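Local coordinates for Ice-binding protein (Leucosporidium, PDB 3UYU) that binds to the surface of ice crystals and inhibits their growth, conferring freeze tolerance with low thermal hysteresis activity, at residues Arg2-Glu7 with Asp139-Phe144. The protein carries 2 engineered substitutions. Sequence-based numbering, arbitrary orientation.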
loop_
_atom_site.group_PDB
_atom_site.type_symbol
_atom_site.label_atom_id
_atom_site.label_comp_id
_atom_site.label_asym_id
_atom_site.label_seq_id
_atom_site.Cartn_x
_atom_site.Cartn_y
_atom_site.Cartn_z
ATOM N N ARG A 2 9.937 -20.688 12.658
ATOM C CA ARG A 2 9.854 -19.228 12.746
ATOM C C ARG A 2 9.146 -18.645 11.490
ATOM O O ARG A 2 9.448 -19.014 10.353
ATOM C CB ARG A 2 11.219 -18.568 12.916
ATOM C CG ARG A 2 11.081 -17.224 13.608
ATOM C CD ARG A 2 12.408 -16.772 14.264
ATOM N NE ARG A 2 12.572 -15.333 14.142
ATOM C CZ ARG A 2 13.738 -14.690 14.037
ATOM N NH1 ARG A 2 14.888 -15.365 14.032
ATOM N NH2 ARG A 2 13.724 -13.355 13.923
ATOM N N ASP A 3 8.213 -17.738 11.721
ATOM C CA ASP A 3 7.494 -17.118 10.606
ATOM C C ASP A 3 8.316 -15.928 10.107
ATOM O O ASP A 3 8.245 -14.804 10.699
ATOM C CB ASP A 3 6.137 -16.622 11.105
ATOM C CG ASP A 3 5.313 -15.969 9.996
ATOM O OD1 ASP A 3 5.812 -15.844 8.852
ATOM O OD2 ASP A 3 4.175 -15.538 10.266
ATOM N N LEU A 4 9.119 -16.192 9.082
ATOM C CA LEU A 4 9.967 -15.210 8.476
ATOM C C LEU A 4 9.313 -14.634 7.179
ATOM O O LEU A 4 10.021 -14.143 6.288
ATOM C CB LEU A 4 11.371 -15.834 8.250
ATOM C CG LEU A 4 12.152 -16.297 9.530
ATOM C CD1 LEU A 4 13.429 -17.001 9.149
ATOM C CD2 LEU A 4 12.437 -15.074 10.422
ATOM N N SER A 5 7.983 -14.646 7.102
ATOM C CA SER A 5 7.293 -14.046 5.970
ATOM C C SER A 5 7.674 -12.570 5.820
ATOM O O SER A 5 7.720 -11.819 6.818
ATOM C CB SER A 5 5.761 -14.116 6.172
ATOM O OG SER A 5 5.386 -15.474 6.056
ATOM N N VAL A 6 7.886 -12.140 4.584
ATOM C CA VAL A 6 8.067 -10.701 4.301
ATOM C C VAL A 6 6.878 -10.157 3.498
ATOM O O VAL A 6 6.597 -10.611 2.361
ATOM C CB VAL A 6 9.389 -10.497 3.509
ATOM C CG1 VAL A 6 9.558 -9.019 3.094
ATOM C CG2 VAL A 6 10.579 -10.969 4.354
ATOM N N GLU A 7 6.204 -9.142 4.054
ATOM C CA GLU A 7 4.989 -8.621 3.500
ATOM C C GLU A 7 5.314 -7.631 2.387
ATOM O O GLU A 7 6.004 -6.619 2.595
ATOM C CB GLU A 7 4.171 -7.920 4.631
ATOM C CG GLU A 7 2.965 -7.207 4.131
ATOM C CD GLU A 7 2.025 -8.162 3.359
ATOM O OE1 GLU A 7 1.748 -9.258 3.936
ATOM O OE2 GLU A 7 1.596 -7.887 2.195
ATOM N N ASP A 139 4.892 -24.372 4.170
ATOM C CA ASP A 139 4.705 -23.114 4.898
ATOM C C ASP A 139 6.014 -22.576 5.412
ATOM O O ASP A 139 6.039 -21.529 6.125
ATOM C CB ASP A 139 3.793 -23.258 6.114
ATOM C CG ASP A 139 2.360 -23.508 5.749
ATOM O OD1 ASP A 139 1.780 -24.249 6.554
ATOM O OD2 ASP A 139 1.857 -23.103 4.666
ATOM N N ALA A 140 7.093 -23.294 5.145
ATOM C CA ALA A 140 8.408 -22.903 5.673
ATOM C C ALA A 140 8.862 -21.623 5.047
ATOM O O ALA A 140 8.614 -21.408 3.876
ATOM C CB ALA A 140 9.439 -23.943 5.460
ATOM N N THR A 141 9.572 -20.809 5.844
ATOM C CA THR A 141 10.125 -19.546 5.342
ATOM C C THR A 141 11.634 -19.436 5.496
ATOM O O THR A 141 12.236 -19.979 6.463
ATOM C CB THR A 141 9.451 -18.296 6.001
ATOM O OG1 THR A 141 9.443 -18.512 7.420
ATOM C CG2 THR A 141 8.037 -18.129 5.479
ATOM N N TRP A 142 12.241 -18.744 4.515
ATOM C CA TRP A 142 13.689 -18.488 4.482
ATOM C C TRP A 142 13.885 -16.972 4.242
ATOM O O TRP A 142 13.269 -16.411 3.361
ATOM C CB TRP A 142 14.332 -19.160 3.269
ATOM C CG TRP A 142 14.474 -20.671 3.324
ATOM C CD1 TRP A 142 15.605 -21.389 3.658
ATOM C CD2 TRP A 142 13.466 -21.635 2.968
ATOM N NE1 TRP A 142 15.350 -22.751 3.517
ATOM C CE2 TRP A 142 14.058 -22.923 3.104
ATOM C CE3 TRP A 142 12.125 -21.543 2.550
ATOM C CZ2 TRP A 142 13.354 -24.126 2.844
ATOM C CZ3 TRP A 142 11.414 -22.736 2.282
ATOM C CH2 TRP A 142 12.054 -24.030 2.474
ATOM N N VAL A 143 14.809 -16.357 4.988
ATOM C CA VAL A 143 15.266 -15.000 4.663
ATOM C C VAL A 143 16.756 -14.987 4.721
ATOM O O VAL A 143 17.318 -15.513 5.714
ATOM C CB VAL A 143 14.716 -13.947 5.677
ATOM C CG1 VAL A 143 15.462 -12.563 5.466
ATOM C CG2 VAL A 143 13.217 -13.853 5.547
ATOM N N PHE A 144 17.373 -14.449 3.665
ATOM C CA PHE A 144 18.841 -14.173 3.564
ATOM C C PHE A 144 19.093 -12.699 3.719
ATOM O O PHE A 144 18.454 -11.883 3.061
ATOM C CB PHE A 144 19.351 -14.671 2.192
ATOM C CG PHE A 144 18.954 -16.124 1.983
ATOM C CD1 PHE A 144 17.671 -16.455 1.496
ATOM C CD2 PHE A 144 19.747 -17.147 2.484
ATOM C CE1 PHE A 144 17.264 -17.833 1.439
ATOM C CE2 PHE A 144 19.373 -18.486 2.394
ATOM C CZ PHE A 144 18.127 -18.846 1.896
HETATM O O HOH W 1 11.596 -20.232 9.111
HETATM O O HOH W 2 10.471 -15.327 3.700
#
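Thr141 and Leu4 meet across this contact and bury more surface in it than any other residues, Val143 coming third. The hydroxyl of Thr141 serves as acceptor for a backbone N-H: Leu4 N donates to Thr141 OG1 over 2.9 Å, with an N-H...O angle of 157°. A chi1 of 49° sets OG1 between its own backbone N and carbonyl carbon, facing the N-terminal segment, while CG2, anti to the carbonyl carbon, comes to lie 3.8 Å from Ser5 OG. Beside this hydrogen bond lies an apolar contact, in which Leu4 CB meets Val143 CG2 at 3.8 Å. The same methyl sits 3.3 Å from Leu4 O and also meets Val6 CG2, the two valine side chains crossing at about a right angle. The Leu4 side chain also touches Leu119 on strand 118-122, as Val143 does. A water donating to Arg2 O and Thr141 O bridges the two backbones. Within the N-terminal segment, Ser5 N donates to Asp3 OD1 at 3.0 Å, on the anti side of the carboxylate and 28° out of its plane, forming an Asx turn. An alanine in place of Thr141 would probably leave Leu4 N without its acceptor and open a small gap beside Ser5. Val6 continues onto helix 76-96 through Ala90, Gln93 and Ala94, so the irregular N-terminal segment packs between that helix and the start of strand 142-146. Shaped by its own Asx turn and tied by one backbone-to-side-chain hydrogen bond, it lies against neighbouring parallel strands of the right-handed beta-helix that characterises this ice-binding family.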